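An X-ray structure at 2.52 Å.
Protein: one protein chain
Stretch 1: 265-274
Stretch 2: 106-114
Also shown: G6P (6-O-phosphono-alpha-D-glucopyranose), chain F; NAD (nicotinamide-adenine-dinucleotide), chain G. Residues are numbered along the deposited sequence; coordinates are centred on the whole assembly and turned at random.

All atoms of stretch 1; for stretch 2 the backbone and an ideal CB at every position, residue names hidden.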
# COMPACT_ATOMS: atom_id res chain seq x y z
N THR A 265 -4.69 29.75 0.71
CA THR A 265 -4.53 30.95 1.52
C THR A 265 -4.20 30.62 2.97
O THR A 265 -3.39 31.30 3.60
CB THR A 265 -5.80 31.80 1.42
OG1 THR A 265 -5.79 32.55 0.20
CG2 THR A 265 -5.91 32.76 2.59
N TYR A 266 -4.80 29.55 3.50
CA TYR A 266 -4.66 29.23 4.92
C TYR A 266 -3.29 28.69 5.31
O TYR A 266 -3.07 28.42 6.49
CB TYR A 266 -5.74 28.24 5.34
CG TYR A 266 -7.05 28.90 5.71
CD1 TYR A 266 -7.29 29.34 7.00
CD2 TYR A 266 -8.04 29.10 4.76
CE1 TYR A 266 -8.49 29.94 7.34
CE2 TYR A 266 -9.24 29.70 5.09
CZ TYR A 266 -9.46 30.13 6.38
OH TYR A 266 -10.65 30.73 6.72
N TRP A 267 -2.36 28.53 4.36
CA TRP A 267 -0.98 28.22 4.74
C TRP A 267 -0.31 29.38 5.47
O TRP A 267 0.80 29.22 5.98
CB TRP A 267 -0.16 27.85 3.51
CG TRP A 267 -0.46 26.48 3.00
CD1 TRP A 267 -1.21 26.15 1.91
CD2 TRP A 267 -0.02 25.24 3.56
NE1 TRP A 267 -1.26 24.79 1.75
CE2 TRP A 267 -0.54 24.20 2.76
CE3 TRP A 267 0.77 24.90 4.67
CZ2 TRP A 267 -0.30 22.86 3.03
CZ3 TRP A 267 1.00 23.57 4.94
CH2 TRP A 267 0.48 22.56 4.12
N GLN A 268 -0.97 30.55 5.51
CA GLN A 268 -0.44 31.70 6.23
C GLN A 268 -0.24 31.40 7.71
O GLN A 268 0.68 31.95 8.34
CB GLN A 268 -1.39 32.88 6.04
CG GLN A 268 -0.98 34.16 6.73
CD GLN A 268 -2.14 35.14 6.84
OE1 GLN A 268 -1.94 36.35 6.91
NE2 GLN A 268 -3.36 34.61 6.85
N TYR A 269 -1.08 30.54 8.29
CA TYR A 269 -1.03 30.26 9.72
C TYR A 269 -0.16 29.06 10.07
O TYR A 269 0.32 28.97 11.21
CB TYR A 269 -2.44 30.04 10.26
CG TYR A 269 -3.43 31.09 9.82
CD1 TYR A 269 -4.42 30.80 8.89
CD2 TYR A 269 -3.37 32.39 10.32
CE1 TYR A 269 -5.32 31.76 8.48
CE2 TYR A 269 -4.27 33.36 9.91
CZ TYR A 269 -5.24 33.03 8.99
OH TYR A 269 -6.14 33.99 8.58
N TYR A 270 0.04 28.13 9.14
CA TYR A 270 0.87 26.96 9.40
C TYR A 270 2.34 27.21 9.08
O TYR A 270 3.21 26.92 9.90
CB TYR A 270 0.36 25.76 8.60
CG TYR A 270 -0.97 25.22 9.07
CD1 TYR A 270 -1.03 24.30 10.12
CD2 TYR A 270 -2.16 25.63 8.49
CE1 TYR A 270 -2.25 23.81 10.56
CE2 TYR A 270 -3.38 25.14 8.92
CZ TYR A 270 -3.41 24.23 9.96
OH TYR A 270 -4.62 23.74 10.40
N LEU A 271 2.62 27.75 7.89
CA LEU A 271 4.00 28.02 7.51
C LEU A 271 4.56 29.28 8.16
O LEU A 271 5.78 29.41 8.28
CB LEU A 271 4.11 28.15 5.99
CG LEU A 271 3.76 26.89 5.19
CD1 LEU A 271 3.87 27.15 3.70
CD2 LEU A 271 4.65 25.73 5.60
N MSE A 272 3.70 30.21 8.58
CA MSE A 272 4.16 31.44 9.20
C MSE A 272 3.39 31.80 10.47
O MSE A 272 2.71 32.83 10.51
CB MSE A 272 4.06 32.60 8.20
CG MSE A 272 4.76 32.34 6.87
SE MSE A 272 4.15 33.51 5.43
CE MSE A 272 5.13 35.13 5.90
N PRO A 273 3.48 30.97 11.52
CA PRO A 273 2.82 31.33 12.78
C PRO A 273 3.49 32.51 13.48
O PRO A 273 2.83 33.21 14.25
CB PRO A 273 2.92 30.05 13.61
CG PRO A 273 4.12 29.36 13.08
CD PRO A 273 4.13 29.65 11.60
N ASP A 274 4.78 32.74 13.23
CA ASP A 274 5.46 33.88 13.84
C ASP A 274 4.84 35.20 13.38
O ASP A 274 4.54 36.07 14.20
CB ASP A 274 6.95 33.85 13.51
CG ASP A 274 7.75 32.99 14.47
OD1 ASP A 274 7.17 32.54 15.48
OD2 ASP A 274 8.95 32.78 14.23
N UNK A 106 0.04 31.73 20.52
CA UNK A 106 -0.20 30.85 19.38
C UNK A 106 -1.23 31.48 18.46
O UNK A 106 -1.98 32.39 18.85
CB UNK A 106 -0.67 29.47 19.84
N UNK A 107 -1.27 30.99 17.22
CA UNK A 107 -2.17 31.54 16.21
C UNK A 107 -3.61 31.21 16.60
O UNK A 107 -4.00 30.04 16.66
CB UNK A 107 -1.84 30.99 14.82
N UNK A 108 -4.39 32.25 16.87
CA UNK A 108 -5.80 32.07 17.18
C UNK A 108 -6.68 32.31 15.97
O UNK A 108 -7.07 33.45 15.69
CB UNK A 108 -6.22 33.01 18.32
N UNK A 109 -6.99 31.24 15.24
CA UNK A 109 -7.77 31.32 14.02
C UNK A 109 -9.07 30.54 14.19
O UNK A 109 -9.22 29.72 15.10
CB UNK A 109 -6.97 30.79 12.83
N UNK A 110 -10.02 30.82 13.29
CA UNK A 110 -11.32 30.16 13.35
C UNK A 110 -11.19 28.66 13.16
O UNK A 110 -11.76 27.87 13.93
CB UNK A 110 -12.26 30.74 12.29
N UNK A 111 -10.46 28.23 12.13
CA UNK A 111 -10.38 26.83 11.76
C UNK A 111 -8.97 26.26 11.76
O UNK A 111 -8.79 25.08 11.46
CB UNK A 111 -11.00 26.64 10.37
N UNK A 112 -7.96 27.06 12.09
CA UNK A 112 -6.57 26.61 12.09
C UNK A 112 -5.95 26.82 13.46
O UNK A 112 -6.23 27.81 14.14
CB UNK A 112 -5.76 27.35 11.02
N UNK A 113 -5.11 25.87 13.86
CA UNK A 113 -4.46 25.94 15.15
C UNK A 113 -5.32 25.37 16.26
O UNK A 113 -6.24 24.56 16.04
CB UNK A 113 -4.09 27.39 15.47
N UNK A 114 -5.02 25.80 17.49
CA UNK A 114 -5.79 25.34 18.65
C UNK A 114 -7.22 25.85 18.61
O UNK A 114 -8.13 25.18 19.11
CB UNK A 114 -5.12 25.79 19.95
C1 G6P F . -13.65 31.72 3.78
C2 G6P F . -13.20 30.49 4.56
C3 G6P F . -14.02 30.32 5.84
C4 G6P F . -14.02 31.62 6.63
C5 G6P F . -14.50 32.76 5.73
C6 G6P F . -14.58 34.09 6.47
O1 G6P F . -14.98 31.53 3.30
O2 G6P F . -13.36 29.32 3.74
O3 G6P F . -13.46 29.27 6.63
O4 G6P F . -14.90 31.50 7.76
O5 G6P F . -13.61 32.87 4.62
O6 G6P F . -14.32 33.93 7.86
P G6P F . -14.68 35.12 8.89
O1P G6P F . -13.53 35.12 9.86
O2P G6P F . -16.01 34.71 9.47
O3P G6P F . -14.75 36.34 8.00
PA NAD G . -23.30 32.66 13.10
O1A NAD G . -22.74 32.44 14.46
O2A NAD G . -23.61 34.06 12.68
O5B NAD G . -24.61 31.75 12.92
C5B NAD G . -24.52 30.31 13.15
C4B NAD G . -25.90 29.77 13.45
O4B NAD G . -25.81 28.35 13.74
C3B NAD G . -26.63 30.39 14.65
O3B NAD G . -27.95 30.74 14.27
C2B NAD G . -26.65 29.25 15.67
O2B NAD G . -27.69 29.34 16.62
C1B NAD G . -26.76 28.06 14.73
N9A NAD G . -26.44 26.77 15.35
C8A NAD G . -25.48 26.53 16.30
N7A NAD G . -25.42 25.28 16.68
C5A NAD G . -26.42 24.65 15.94
C6A NAD G . -26.86 23.32 15.90
N6A NAD G . -26.34 22.34 16.64
N1A NAD G . -27.88 23.02 15.06
C2A NAD G . -28.40 24.01 14.32
N3A NAD G . -28.07 25.30 14.28
C4A NAD G . -27.06 25.56 15.12
O3 NAD G . -22.31 32.02 12.02
PN NAD G . -21.76 32.54 10.60
O1N NAD G . -22.92 32.94 9.75
O2N NAD G . -20.68 33.53 10.84
O5D NAD G . -21.13 31.19 10.02
C5D NAD G . -21.98 30.01 9.96
C4D NAD G . -21.13 28.80 9.65
O4D NAD G . -20.68 28.88 8.28
C3D NAD G . -19.85 28.65 10.48
O3D NAD G . -19.71 27.30 10.91
C2D NAD G . -18.78 29.02 9.45
O2D NAD G . -17.47 28.58 9.77
C1D NAD G . -19.36 28.37 8.21
N1N NAD G . -18.72 28.85 6.95
C2N NAD G . -17.86 28.03 6.27
C3N NAD G . -17.23 28.47 5.11
C7N NAD G . -16.34 27.51 4.38
O7N NAD G . -15.33 27.92 3.82
N7N NAD G . -16.71 26.23 4.35
C4N NAD G . -17.47 29.77 4.67
C5N NAD G . -18.36 30.57 5.35
C6N NAD G . -18.98 30.09 6.48

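Stretch 1 offers a row of aromatic rings, Y266, Y269 and Y270, with P273 at the far end, and no charged group within reach of the other backbone. The rule to expect is packing first, with polar groups settled locally or given to the ligands.

Position 106 turns its CA-to-CB bond away, and nothing of stretch 1 lies within 5.5 Å of the ideal CB. The contact sets no preference; the residue is C106.

Position 107 points toward stretch 1, its ideal CB 4.7 Å from Y269 O and 5.0 Å from P273 CB. The gap between a tyrosine ring and a proline suits a compact aliphatic group, so valine, isoleucine or leucine would all be reasonable. It is V107, chi1 t, and its two methyls divide the space: CG1 lies 3.7 Å from Y269 CD2, while CG2 lies 3.8 Å from P273 CB.

Position 108 points away, and stretch 1 has no say in it. The deposited residue is G108.

Position 109 points toward the Y269 ring, with CG of that ring 4.7 Å from the ideal CB. A side chain with a methylene to lay on the ring would fit, whether methionine, leucine, glutamine or glutamate; the backbone NH groups of 111 and 112 favor an acceptor at its end. Q109 meets both demands. Its CG sits over the face of Y269, 3.6 Å from the ring centroid and 15° off the normal, a CH-pi contact. OE1 accepts from the backbone N of 111 at 2.6 Å and, weakly, from the backbone N of 112 at 3.1 Å, so the amide also braces its own loop. NE2 reaches the edge of the Y266 ring, 3.2 Å from CE1.

Position 110 is sideways to stretch 1, but G6P and NAD lie within reach of a long side chain. Their hydroxyls would suit an acceptor such as glutamate or glutamine. E110 extends to them: OE1 accepts from G6P O4 at 2.8 Å, and OE2 from NAD O2D at 3.2 Å. Y266 OH joins at the sugar, accepting from G6P O3 at 3.2 Å.

Position 111 points toward Y266, its ideal CB 5.1 Å from CE1. Serine, threonine or valine would suit this short approach. T111, chi1 p, puts OG1 3.7 Å from Y266 CE1 and donates from OG1 to Q109 OE1 at 3.2 Å.

Position 112 faces all three rings, with Y270 OH just 3.8 Å from its ideal CB. That calls for something small, such as alanine, serine or cysteine. C112 places SG 3.4 Å from Y266 CD1 and 3.5 Å from Y270 CE2, with oblique sulfur-aromatic contacts to all three tyrosines.

Position 113 has phi/psi of 85/-158, and an ideal CB would fall 2.9 Å from the carbonyl O of V107. Glycine is required, and G113 supplies it at an N-cap position.

Position 114 is out of reach; A114 begins the helix.

Stretch 2 106-114: CVGQETCGA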
# COMPACT_ATOMS: atom_id res chain seq x y z
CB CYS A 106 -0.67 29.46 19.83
SG CYS A 106 0.53 28.56 20.84
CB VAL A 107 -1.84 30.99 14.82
CG1 VAL A 107 -2.92 31.39 13.82
CG2 VAL A 107 -0.48 31.48 14.37
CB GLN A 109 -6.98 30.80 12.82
CG GLN A 109 -7.25 31.53 11.51
CD GLN A 109 -8.43 30.95 10.75
OE1 GLN A 109 -8.75 29.77 10.89
NE2 GLN A 109 -9.07 31.78 9.94
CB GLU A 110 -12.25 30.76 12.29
CG GLU A 110 -13.64 30.14 12.26
CD GLU A 110 -14.35 30.38 10.94
OE1 GLU A 110 -13.73 30.16 9.88
OE2 GLU A 110 -15.53 30.80 10.96
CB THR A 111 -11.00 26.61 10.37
OG1 THR A 111 -10.27 27.37 9.40
CG2 THR A 111 -12.45 27.06 10.37
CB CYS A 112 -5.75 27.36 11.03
SG CYS A 112 -6.28 27.04 9.33
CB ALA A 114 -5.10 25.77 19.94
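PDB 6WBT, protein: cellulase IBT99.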